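Local structure of inositol dehydrogenase (Lactobacillus casei, 4MKX) at residues A54-A59 with V68-D73; I31-I36 with K61-E66; G235-Q240 with L339-A344; G190-M195 with V214-L219. The protein probably oxidises scyllo-inositol, with NAD as the hydride acceptor. One frame throughout, in Å; residues are numbered along the deposited sequence.

Contact 1: A54-A59 with V68-D73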
loop_
_atom_site.group_PDB
_atom_site.type_symbol
_atom_site.label_atom_id
_atom_site.label_comp_id
_atom_site.label_asym_id
_atom_site.label_seq_id
_atom_site.Cartn_x
_atom_site.Cartn_y
_atom_site.Cartn_z
ATOM N N ALA A 54 17.678 21.679 37.137
ATOM C CA ALA A 54 18.038 20.416 36.492
ATOM C C ALA A 54 18.251 20.576 34.987
ATOM O O ALA A 54 19.114 19.917 34.398
ATOM C CB ALA A 54 16.975 19.364 36.764
ATOM N N GLU A 55 17.462 21.452 34.373
ATOM C CA GLU A 55 17.565 21.703 32.941
ATOM C C GLU A 55 18.885 22.374 32.571
ATOM O O GLU A 55 19.516 22.010 31.578
ATOM C CB GLU A 55 16.358 22.513 32.451
ATOM C CG GLU A 55 15.050 21.722 32.502
ATOM C CD GLU A 55 13.841 22.516 32.035
ATOM O OE1 GLU A 55 14.007 23.685 31.627
ATOM O OE2 GLU A 55 12.720 21.965 32.079
ATOM N N LEU A 56 19.310 23.345 33.375
ATOM C CA LEU A 56 20.588 24.017 33.141
ATOM C C LEU A 56 21.772 23.072 33.348
ATOM O O LEU A 56 22.788 23.174 32.659
ATOM C CB LEU A 56 20.733 25.246 34.038
ATOM C CG LEU A 56 19.828 26.429 33.699
ATOM C CD1 LEU A 56 20.139 27.627 34.593
ATOM C CD2 LEU A 56 19.970 26.812 32.237
ATOM N N ASP A 57 21.640 22.153 34.296
ATOM C CA ASP A 57 22.712 21.205 34.558
ATOM C C ASP A 57 22.807 20.193 33.420
ATOM O O ASP A 57 23.903 19.793 33.025
ATOM C CB ASP A 57 22.509 20.525 35.912
ATOM C CG ASP A 57 22.815 21.454 37.079
ATOM O OD1 ASP A 57 23.797 22.226 36.992
ATOM O OD2 ASP A 57 22.068 21.419 38.080
ATOM N N TRP A 58 21.652 19.799 32.890
ATOM C CA TRP A 58 21.597 18.959 31.697
ATOM C C TRP A 58 22.341 19.641 30.547
ATOM O O TRP A 58 23.197 19.038 29.909
ATOM C CB TRP A 58 20.143 18.662 31.307
ATOM C CG TRP A 58 20.006 17.901 30.011
ATOM C CD1 TRP A 58 20.085 16.547 29.838
ATOM C CD2 TRP A 58 19.777 18.459 28.709
ATOM N NE1 TRP A 58 19.917 16.231 28.506
ATOM C CE2 TRP A 58 19.728 17.386 27.796
ATOM C CE3 TRP A 58 19.611 19.760 28.230
ATOM C CZ2 TRP A 58 19.515 17.581 26.427
ATOM C CZ3 TRP A 58 19.402 19.949 26.868
ATOM C CH2 TRP A 58 19.356 18.868 25.988
ATOM N N ALA A 59 22.029 20.912 30.311
ATOM C CA ALA A 59 22.657 21.672 29.232
ATOM C C ALA A 59 24.180 21.751 29.347
ATOM O O ALA A 59 24.885 21.760 28.332
ATOM C CB ALA A 59 22.070 23.065 29.162
ATOM N N VAL A 68 25.116 29.659 31.413
ATOM C CA VAL A 68 23.727 29.401 31.790
ATOM C C VAL A 68 23.115 30.617 32.495
ATOM O O VAL A 68 23.819 31.379 33.168
ATOM C CB VAL A 68 23.576 28.133 32.655
ATOM C CG1 VAL A 68 23.836 26.880 31.820
ATOM C CG2 VAL A 68 24.513 28.184 33.843
ATOM N N PHE A 69 21.810 30.801 32.311
ATOM C CA PHE A 69 21.098 31.946 32.871
ATOM C C PHE A 69 19.754 31.515 33.444
ATOM O O PHE A 69 19.156 30.537 32.985
ATOM C CB PHE A 69 20.885 33.015 31.800
ATOM C CG PHE A 69 22.163 33.571 31.236
ATOM C CD1 PHE A 69 22.801 32.946 30.168
ATOM C CD2 PHE A 69 22.735 34.710 31.782
ATOM C CE1 PHE A 69 23.980 33.456 29.651
ATOM C CE2 PHE A 69 23.910 35.231 31.271
ATOM C CZ PHE A 69 24.538 34.604 30.207
ATOM N N GLU A 70 19.291 32.245 34.453
ATOM C CA GLU A 70 17.981 32.010 35.048
ATOM C C GLU A 70 16.965 32.982 34.459
ATOM O O GLU A 70 15.755 32.791 34.597
ATOM C CB GLU A 70 18.040 32.186 36.570
ATOM C CG GLU A 70 18.808 31.104 37.319
ATOM C CD GLU A 70 20.317 31.265 37.236
ATOM O OE1 GLU A 70 20.803 32.421 37.172
ATOM O OE2 GLU A 70 21.021 30.229 37.240
ATOM N N ASP A 71 17.465 34.015 33.789
ATOM C CA ASP A 71 16.621 35.081 33.262
ATOM C C ASP A 71 16.919 35.340 31.792
ATOM O O ASP A 71 18.080 35.493 31.418
ATOM C CB ASP A 71 16.841 36.371 34.065
ATOM C CG ASP A 71 16.035 37.529 33.528
ATOM O OD1 ASP A 71 14.834 37.601 33.853
ATOM O OD2 ASP A 71 16.583 38.360 32.771
ATOM N N PHE A 72 15.880 35.386 30.955
ATOM C CA PHE A 72 16.074 35.571 29.517
ATOM C C PHE A 72 16.746 36.887 29.148
ATOM O O PHE A 72 17.630 36.925 28.287
ATOM C CB PHE A 72 14.750 35.429 28.756
ATOM C CG PHE A 72 14.889 35.578 27.265
ATOM C CD1 PHE A 72 15.269 34.494 26.482
ATOM C CD2 PHE A 72 14.642 36.792 26.642
ATOM C CE1 PHE A 72 15.403 34.623 25.111
ATOM C CE2 PHE A 72 14.777 36.931 25.275
ATOM C CZ PHE A 72 15.148 35.838 24.500
ATOM N N ASP A 73 16.334 37.977 29.789
ATOM C CA ASP A 73 16.926 39.264 29.465
ATOM C C ASP A 73 18.389 39.302 29.867
ATOM O O ASP A 73 19.189 39.956 29.214
ATOM C CB ASP A 73 16.156 40.403 30.134
ATOM C CG ASP A 73 14.728 40.479 29.658
ATOM O OD1 ASP A 73 14.516 40.959 28.526
ATOM O OD2 ASP A 73 13.825 40.037 30.401
#
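Leu56 lays its two methyl groups against the Val68 side chain, the Phe69 carbonyl oxygen and the Glu70 carboxylate. CD2 rests on Val68 CB at 3.9 Å, the two branched side chains meeting at a slant, and Val68 CG1 also comes up against the helix backbone, 3.9 Å from Leu56 O. The other methyl, CD1, sits 3.5 Å from Phe69 O, a van der Waals contact of a methyl with a carbonyl oxygen. Leu56 has CG anti to its carbonyl carbon (chi1 -70°), and chi2 of -176° sends CD1 straight on toward Phe69 O, while CD2 forks off to Val68. These are parts of a beta-alpha-beta crossover of the Rossmann fold: strand 43-49 leads into helix 53-63, which returns the chain to the edge strand 67-69, itself bonded through Phe69 to Ala48 and Ser50. An alanine in place of Leu56 would lack both methyls, which would probably open a gap between helix and strand and strip Val68 CB of the methyl packed on it. Beyond the strand, Glu70 folds back by a bend at chi2 (78°), which brings OE2 to 3.8 Å from Leu56 CD1, the two side chains crossing nearly at right angles. Phe69 points the other way, onto Asp74 and Met75 of helix 72-78.

Contact 2: I31-I36 with K61-E66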
loop_
_atom_site.group_PDB
_atom_site.type_symbol
_atom_site.label_atom_id
_atom_site.label_comp_id
_atom_site.label_asym_id
_atom_site.label_seq_id
_atom_site.Cartn_x
_atom_site.Cartn_y
_atom_site.Cartn_z
ATOM N N ILE A 31 15.290 18.901 21.871
ATOM C CA ILE A 31 15.547 18.493 20.495
ATOM C C ILE A 31 16.344 19.555 19.739
ATOM O O ILE A 31 17.376 19.255 19.146
ATOM C CB ILE A 31 14.235 18.153 19.756
ATOM C CG1 ILE A 31 13.577 16.931 20.408
ATOM C CG2 ILE A 31 14.496 17.903 18.272
ATOM C CD1 ILE A 31 12.168 16.659 19.932
ATOM N N HIS A 32 15.881 20.803 19.776
ATOM C CA HIS A 32 16.583 21.886 19.109
ATOM C C HIS A 32 17.988 22.052 19.671
ATOM O O HIS A 32 18.945 22.253 18.929
ATOM C CB HIS A 32 15.827 23.212 19.279
ATOM C CG HIS A 32 14.614 23.345 18.406
ATOM N ND1 HIS A 32 14.638 23.104 17.046
ATOM C CD2 HIS A 32 13.351 23.741 18.690
ATOM C CE1 HIS A 32 13.437 23.320 16.540
ATOM N NE2 HIS A 32 12.637 23.716 17.517
ATOM N N ALA A 33 18.099 22.002 20.994
ATOM C CA ALA A 33 19.390 22.220 21.649
ATOM C C ALA A 33 20.392 21.148 21.244
ATOM O O ALA A 33 21.536 21.454 20.912
ATOM C CB ALA A 33 19.222 22.239 23.156
ATOM N N THR A 34 19.954 19.895 21.276
ATOM C CA THR A 34 20.823 18.774 20.910
ATOM C C THR A 34 21.247 18.888 19.454
ATOM O O THR A 34 22.414 18.692 19.120
ATOM C CB THR A 34 20.116 17.436 21.137
ATOM O OG1 THR A 34 19.727 17.343 22.510
ATOM C CG2 THR A 34 21.027 16.261 20.794
ATOM N N ASN A 35 20.299 19.211 18.583
ATOM C CA ASN A 35 20.609 19.344 17.170
ATOM C C ASN A 35 21.617 20.452 16.904
ATOM O O ASN A 35 22.584 20.261 16.171
ATOM C CB ASN A 35 19.337 19.588 16.362
ATOM C CG ASN A 35 18.487 18.353 16.205
ATOM O OD1 ASN A 35 18.926 17.228 16.473
ATOM N ND2 ASN A 35 17.261 18.551 15.756
ATOM N N ILE A 36 21.394 21.616 17.508
ATOM C CA ILE A 36 22.271 22.749 17.303
ATOM C C ILE A 36 23.685 22.429 17.783
ATOM O O ILE A 36 24.659 22.792 17.133
ATOM C CB ILE A 36 21.739 23.999 18.036
ATOM C CG1 ILE A 36 20.494 24.530 17.328
ATOM C CG2 ILE A 36 22.815 25.087 18.102
ATOM C CD1 ILE A 36 19.634 25.408 18.216
ATOM N N LYS A 61 26.258 19.547 31.313
ATOM C CA LYS A 61 26.825 18.206 31.259
ATOM C C LYS A 61 26.700 17.601 29.866
ATOM O O LYS A 61 27.700 17.287 29.220
ATOM C CB LYS A 61 26.126 17.297 32.271
ATOM C CG LYS A 61 26.554 15.838 32.194
ATOM C CD LYS A 61 25.945 15.039 33.332
ATOM C CE LYS A 61 26.694 13.739 33.552
ATOM N NZ LYS A 61 26.383 13.147 34.881
ATOM N N GLU A 62 25.461 17.450 29.412
ATOM C CA GLU A 62 25.173 16.755 28.162
ATOM C C GLU A 62 25.674 17.486 26.924
ATOM O O GLU A 62 26.195 16.858 26.006
ATOM C CB GLU A 62 23.672 16.494 28.037
ATOM C CG GLU A 62 23.162 15.465 29.017
ATOM C CD GLU A 62 23.760 14.101 28.765
ATOM O OE1 GLU A 62 23.748 13.661 27.595
ATOM O OE2 GLU A 62 24.251 13.476 29.730
ATOM N N LEU A 63 25.525 18.807 26.897
ATOM C CA LEU A 63 25.830 19.560 25.683
ATOM C C LEU A 63 27.024 20.501 25.801
ATOM O O LEU A 63 27.410 21.139 24.818
ATOM C CB LEU A 63 24.602 20.346 25.220
ATOM C CG LEU A 63 23.279 19.590 25.109
ATOM C CD1 LEU A 63 22.220 20.494 24.500
ATOM C CD2 LEU A 63 23.436 18.338 24.281
ATOM N N GLY A 64 27.607 20.592 26.993
ATOM C CA GLY A 64 28.746 21.468 27.219
ATOM C C GLY A 64 28.476 22.936 26.934
ATOM O O GLY A 64 29.349 23.654 26.437
ATOM N N VAL A 65 27.256 23.378 27.225
ATOM C CA VAL A 65 26.914 24.789 27.119
ATOM C C VAL A 65 27.753 25.572 28.128
ATOM O O VAL A 65 27.850 25.185 29.292
ATOM C CB VAL A 65 25.415 25.010 27.388
ATOM C CG1 VAL A 65 25.123 26.470 27.672
ATOM C CG2 VAL A 65 24.598 24.526 26.204
ATOM N N GLU A 66 28.355 26.666 27.677
ATOM C CA GLU A 66 29.254 27.452 28.522
ATOM C C GLU A 66 28.562 28.418 29.488
ATOM O O GLU A 66 28.934 28.500 30.660
ATOM C CB GLU A 66 30.262 28.199 27.653
ATOM C CG GLU A 66 31.284 27.273 27.016
ATOM C CD GLU A 66 32.142 27.966 25.982
ATOM O OE1 GLU A 66 32.312 29.203 26.075
ATOM O OE2 GLU A 66 32.643 27.269 25.072
#
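Ala33 presents its single methyl to Leu63 of the partner segment, whose CD1 meets Ala33 CB at 3.7 Å. The same leucine methyl lies 3.8 Å from Ala33 O, so it beds against the helix backbone as well as the side chain. Ala33 also lies on Ile22 and Leu45 of the sheet below, so that its methyl is enclosed by both helix and sheet. Thr34 comes next. Its backbone N is 4.0 Å from Leu63 CD1, while OG1 stands 4.2 Å from Leu63 CD2, so the two leucine methyls straddle the step from Ala33 to Thr34. The hydroxyl itself is engaged within its own helix: with chi1 at -58°, OG1 is anti to the carbonyl carbon and hydrogen-bonds to Lys30 O. Trp58 packs on both Thr34 and Leu63 and extends the apolar cover. Asn35 turns to another part of the protein, where its ND2 shares Glu311 OE2 with His32 ND1, and Ile36 rests on Ile20 of strand 18-23. On the partner side Gly64, with positive phi, turns the chain out of the helix, and Val65 then lies on Leu45. Such a meeting of two successive helices over one face of a parallel sheet is typical of the Rossmann fold, here between the helix that follows the glycine-rich turn and the next helix along the chain.

Contact 3: G235-Q240 with L339-A344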
loop_
_atom_site.group_PDB
_atom_site.type_symbol
_atom_site.label_atom_id
_atom_site.label_comp_id
_atom_site.label_asym_id
_atom_site.label_seq_id
_atom_site.Cartn_x
_atom_site.Cartn_y
_atom_site.Cartn_z
ATOM N N GLY A 235 -11.756 17.110 17.427
ATOM C CA GLY A 235 -12.543 18.178 16.858
ATOM C C GLY A 235 -12.416 18.157 15.360
ATOM O O GLY A 235 -11.442 17.642 14.802
ATOM N N ALA A 236 -13.413 18.707 14.697
ATOM C CA ALA A 236 -13.393 18.794 13.263
ATOM C C ALA A 236 -13.859 20.177 12.854
ATOM O O ALA A 236 -14.643 20.817 13.560
ATOM C CB ALA A 236 -14.295 17.720 12.657
ATOM N N ALA A 237 -13.386 20.631 11.702
ATOM C CA ALA A 237 -13.747 21.947 11.223
ATOM C C ALA A 237 -13.898 21.976 9.722
ATOM O O ALA A 237 -13.199 21.262 8.987
ATOM C CB ALA A 237 -12.699 22.968 11.669
ATOM N N LEU A 238 -14.808 22.826 9.258
ATOM C CA LEU A 238 -14.946 23.088 7.840
ATOM C C LEU A 238 -14.663 24.571 7.643
ATOM O O LEU A 238 -15.111 25.398 8.428
ATOM C CB LEU A 238 -16.362 22.759 7.379
ATOM C CG LEU A 238 -16.679 22.953 5.905
ATOM C CD1 LEU A 238 -15.793 22.072 5.031
ATOM C CD2 LEU A 238 -18.165 22.645 5.700
ATOM N N MET A 239 -13.904 24.894 6.608
ATOM C CA MET A 239 -13.460 26.264 6.397
ATOM C C MET A 239 -13.666 26.643 4.949
ATOM O O MET A 239 -13.422 25.854 4.036
ATOM C CB MET A 239 -11.979 26.395 6.769
ATOM C CG MET A 239 -11.678 25.881 8.150
ATOM S SD MET A 239 -10.039 26.350 8.718
ATOM C CE MET A 239 -9.056 25.545 7.476
ATOM N N GLN A 240 -14.114 27.873 4.734
ATOM C CA GLN A 240 -14.267 28.375 3.395
ATOM C C GLN A 240 -13.215 29.457 3.261
ATOM O O GLN A 240 -13.141 30.357 4.101
ATOM C CB GLN A 240 -15.645 28.997 3.251
ATOM C CG GLN A 240 -16.009 29.404 1.848
ATOM C CD GLN A 240 -17.503 29.695 1.750
ATOM O OE1 GLN A 240 -18.045 30.463 2.548
ATOM N NE2 GLN A 240 -18.171 29.063 0.801
ATOM N N LEU A 339 -7.871 30.978 16.756
ATOM C CA LEU A 339 -8.830 31.627 17.644
ATOM C C LEU A 339 -10.248 31.575 17.081
ATOM O O LEU A 339 -11.206 31.381 17.818
ATOM C CB LEU A 339 -8.428 33.083 17.878
ATOM C CG LEU A 339 -7.143 33.260 18.680
ATOM C CD1 LEU A 339 -6.785 34.728 18.746
ATOM C CD2 LEU A 339 -7.311 32.682 20.079
ATOM N N ALA A 340 -10.369 31.768 15.773
ATOM C CA ALA A 340 -11.662 31.716 15.109
ATOM C C ALA A 340 -12.272 30.328 15.213
ATOM O O ALA A 340 -13.481 30.199 15.407
ATOM C CB ALA A 340 -11.533 32.133 13.659
ATOM N N LEU A 341 -11.441 29.296 15.074
ATOM C CA LEU A 341 -11.916 27.920 15.216
ATOM C C LEU A 341 -12.386 27.666 16.640
ATOM O O LEU A 341 -13.402 27.021 16.857
ATOM C CB LEU A 341 -10.809 26.923 14.848
ATOM C CG LEU A 341 -10.441 26.838 13.373
ATOM C CD1 LEU A 341 -9.130 26.065 13.213
ATOM C CD2 LEU A 341 -11.542 26.148 12.590
ATOM N N GLN A 342 -11.657 28.190 17.618
ATOM C CA GLN A 342 -12.041 28.025 19.010
ATOM C C GLN A 342 -13.358 28.738 19.305
ATOM O O GLN A 342 -14.200 28.232 20.057
ATOM C CB GLN A 342 -10.963 28.593 19.924
ATOM C CG GLN A 342 -10.792 27.805 21.186
ATOM C CD GLN A 342 -10.309 26.398 20.904
ATOM O OE1 GLN A 342 -9.260 26.199 20.282
ATOM N NE2 GLN A 342 -11.080 25.410 21.347
ATOM N N GLU A 343 -13.527 29.919 18.721
ATOM C CA GLU A 343 -14.736 30.699 18.960
ATOM C C GLU A 343 -15.934 30.019 18.310
ATOM O O GLU A 343 -17.014 29.960 18.896
ATOM C CB GLU A 343 -14.586 32.119 18.418
ATOM C CG GLU A 343 -15.731 33.034 18.840
ATOM C CD GLU A 343 -15.655 34.400 18.199
ATOM O OE1 GLU A 343 -14.570 34.760 17.686
ATOM O OE2 GLU A 343 -16.687 35.108 18.205
ATOM N N ALA A 344 -15.736 29.508 17.099
ATOM C CA ALA A 344 -16.786 28.778 16.399
ATOM C C ALA A 344 -17.219 27.555 17.192
ATOM O O ALA A 344 -18.399 27.223 17.240
ATOM C CB ALA A 344 -16.322 28.383 15.007
#
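The 2.9 Å backbone hydrogen bond from Glu343 N to Leu339 O spans Leu341, the one residue of helix segment 339-344 that touches strand segment 235-240. All the contact passes through its methyl CD2, which lies 3.5 Å from Ala237 CB, a close approach. The same methyl is 4.2 Å from Met239 SD, so CD2 sits over two residues whose side chains project from one face of the strand. Leu341 has its CG anti to the carbonyl carbon, and this chi1 of -71° sends the side chain toward the sheet; the CD2 branch, not the extended CD1, does the touching. Met239 crosses it at about a right angle; a bend at chi3 (-61°) turns its terminal methyl CE aside, and the sulfur rather than CE makes the nearest approach to the leucine. Leu341 also packs on Val214, Leu249 and Ile200, joining helix 328-347 to the mixed sheet of the C-terminal domain. The alternate residues serve the opposite face: Leu238 packs on Trp215 of the second subunit, and Gln240 OE1 hydrogen-bonds to Asn348 ND2 of that subunit. No hydrogen bond or charge pair joins the two segments, so their mutual fit depends on shape and apolar burial, while backbone groups of Gly235 to Met239 bond to the neighbouring strands.

Contact 4: G190-M195 with V214-L219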
loop_
_atom_site.group_PDB
_atom_site.type_symbol
_atom_site.label_atom_id
_atom_site.label_comp_id
_atom_site.label_asym_id
_atom_site.label_seq_id
_atom_site.Cartn_x
_atom_site.Cartn_y
_atom_site.Cartn_z
ATOM N N GLY A 190 -6.471 25.225 24.288
ATOM C CA GLY A 190 -7.457 24.736 23.343
ATOM C C GLY A 190 -6.881 23.713 22.383
ATOM O O GLY A 190 -5.665 23.611 22.226
ATOM N N LEU A 191 -7.761 22.955 21.737
ATOM C CA LEU A 191 -7.339 21.935 20.787
ATOM C C LEU A 191 -6.812 22.511 19.480
ATOM O O LEU A 191 -5.789 22.061 18.961
ATOM C CB LEU A 191 -8.509 20.987 20.497
ATOM C CG LEU A 191 -8.252 19.830 19.528
ATOM C CD1 LEU A 191 -7.303 18.824 20.136
ATOM C CD2 LEU A 191 -9.572 19.152 19.141
ATOM N N PHE A 192 -7.508 23.502 18.939
ATOM C CA PHE A 192 -7.146 24.009 17.626
ATOM C C PHE A 192 -5.886 24.864 17.706
ATOM O O PHE A 192 -5.063 24.864 16.790
ATOM C CB PHE A 192 -8.329 24.748 17.001
ATOM C CG PHE A 192 -9.555 23.883 16.846
ATOM C CD1 PHE A 192 -9.621 22.932 15.834
ATOM C CD2 PHE A 192 -10.630 24.009 17.717
ATOM C CE1 PHE A 192 -10.744 22.125 15.685
ATOM C CE2 PHE A 192 -11.756 23.203 17.576
ATOM C CZ PHE A 192 -11.808 22.254 16.561
ATOM N N LEU A 193 -5.733 25.576 18.816
ATOM C CA LEU A 193 -4.519 26.344 19.062
ATOM C C LEU A 193 -3.323 25.408 19.174
ATOM O O LEU A 193 -2.257 25.661 18.605
ATOM C CB LEU A 193 -4.659 27.134 20.361
ATOM C CG LEU A 193 -3.697 28.300 20.546
ATOM C CD1 LEU A 193 -4.292 29.541 19.901
ATOM C CD2 LEU A 193 -3.400 28.510 22.031
ATOM N N ASP A 194 -3.500 24.325 19.923
ATOM C CA ASP A 194 -2.407 23.392 20.173
ATOM C C ASP A 194 -2.057 22.542 18.956
ATOM O O ASP A 194 -0.881 22.364 18.619
ATOM C CB ASP A 194 -2.755 22.475 21.353
ATOM C CG ASP A 194 -2.727 23.196 22.687
ATOM O OD1 ASP A 194 -2.055 24.249 22.785
ATOM O OD2 ASP A 194 -3.369 22.700 23.642
ATOM N N MET A 195 -3.085 22.021 18.294
ATOM C CA MET A 195 -2.897 20.967 17.298
ATOM C C MET A 195 -3.008 21.404 15.837
ATOM O O MET A 195 -2.444 20.757 14.956
ATOM C CB MET A 195 -3.904 19.829 17.544
ATOM C CG MET A 195 -3.653 19.041 18.810
ATOM S SD MET A 195 -2.032 18.255 18.791
ATOM C CE MET A 195 -2.292 16.979 17.556
ATOM N N VAL A 214 -15.356 29.852 9.243
ATOM C CA VAL A 214 -15.141 28.516 9.785
ATOM C C VAL A 214 -16.291 28.093 10.688
ATOM O O VAL A 214 -16.986 28.924 11.284
ATOM C CB VAL A 214 -13.842 28.454 10.627
ATOM C CG1 VAL A 214 -12.645 28.922 9.815
ATOM C CG2 VAL A 214 -13.970 29.293 11.884
ATOM N N TRP A 215 -16.502 26.785 10.775
ATOM C CA TRP A 215 -17.355 26.210 11.803
ATOM C C TRP A 215 -16.560 25.044 12.354
ATOM O O TRP A 215 -15.892 24.349 11.597
ATOM C CB TRP A 215 -18.687 25.723 11.213
ATOM C CG TRP A 215 -19.639 25.138 12.229
ATOM C CD1 TRP A 215 -19.860 25.579 13.507
ATOM C CD2 TRP A 215 -20.500 24.006 12.043
ATOM N NE1 TRP A 215 -20.805 24.791 14.121
ATOM C CE2 TRP A 215 -21.200 23.807 13.251
ATOM C CE3 TRP A 215 -20.730 23.133 10.976
ATOM C CZ2 TRP A 215 -22.138 22.784 13.412
ATOM C CZ3 TRP A 215 -21.660 22.113 11.136
ATOM C CH2 TRP A 215 -22.354 21.946 12.348
ATOM N N ALA A 216 -16.601 24.852 13.664
ATOM C CA ALA A 216 -15.868 23.769 14.297
ATOM C C ALA A 216 -16.752 23.111 15.332
ATOM O O ALA A 216 -17.523 23.779 16.049
ATOM C CB ALA A 216 -14.569 24.273 14.936
ATOM N N ILE A 217 -16.658 21.791 15.392
ATOM C CA ILE A 217 -17.373 21.010 16.386
ATOM C C ILE A 217 -16.405 20.040 17.044
ATOM O O ILE A 217 -15.292 19.834 16.570
ATOM C CB ILE A 217 -18.574 20.238 15.783
ATOM C CG1 ILE A 217 -18.123 19.228 14.726
ATOM C CG2 ILE A 217 -19.594 21.197 15.178
ATOM C CD1 ILE A 217 -19.314 18.498 14.069
ATOM N N GLY A 218 -16.816 19.453 18.150
ATOM C CA GLY A 218 -15.923 18.573 18.861
ATOM C C GLY A 218 -16.648 17.756 19.886
ATOM O O GLY A 218 -17.830 17.979 20.159
ATOM N N LEU A 219 -15.920 16.828 20.481
ATOM C CA LEU A 219 -16.535 15.798 21.275
ATOM C C LEU A 219 -15.493 15.289 22.243
ATOM O O LEU A 219 -14.310 15.198 21.903
ATOM C CB LEU A 219 -16.992 14.680 20.330
ATOM C CG LEU A 219 -17.666 13.392 20.796
ATOM C CD1 LEU A 219 -19.002 13.688 21.454
ATOM C CD2 LEU A 219 -17.856 12.472 19.591
#
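The Phe192 ring reaches the strand with its outer carbons: CZ lies 3.8 Å from Ala216 CB and CE2 4.0 Å from it, the methyl coming in obliquely to the ring. At the edge, near the ring plane, stands Ile217 O, 4.2 Å from CZ, so the C-H rim of the aromatic ring faces a backbone oxygen. The second flat group, the Trp215 indole, lies on the far side of the strand and carries Ile217 CG2 on one face, 3.4 Å above the plane and offset to the rim. With chi1 of Ile217 at 62°, CG2 is anti to the carbonyl carbon and leans back over the indole two residues earlier. Phe192 has its CG anti to the carbonyl carbon as well (chi1 -59°), which carries the ring out from the short helix 191-195 and onto Leu341 of helix 328-347. In the C-terminal domain of this family, helices lie on one face of an open, largely antiparallel sheet, and here helix 191-195 is docked on strand 211-219 by one aromatic side chain. The other face of the strand is turned to the second subunit, where Trp215 meets Trp215 of that chain and Ile217 packs on its Met239. Trp215 NE1 hydrogen-bonds to Asn348 OD1 of its own chain.

The four contacts fall into two pairs. Contacts 1 and 2, with centres 12 Å apart, share helix 53-63 in the nucleotide-binding Rossmann domain; their segments alternate along the chain, so one helix is tied both to the edge strand and to the preceding helix. Contacts 4 and 3, which follow in that order, have their centres 6 Å apart and lie on neighbouring antiparallel strands, 211-219 and 234-241, whose backbones bond at 2.9 Å from Ala236 N to Ile217 O. Between the pairs the centres are 34 to 38 Å apart without touching. One pair thus lies in the domain that probably binds the cofactor, the other on a sheet whose opposite face meets a second subunit.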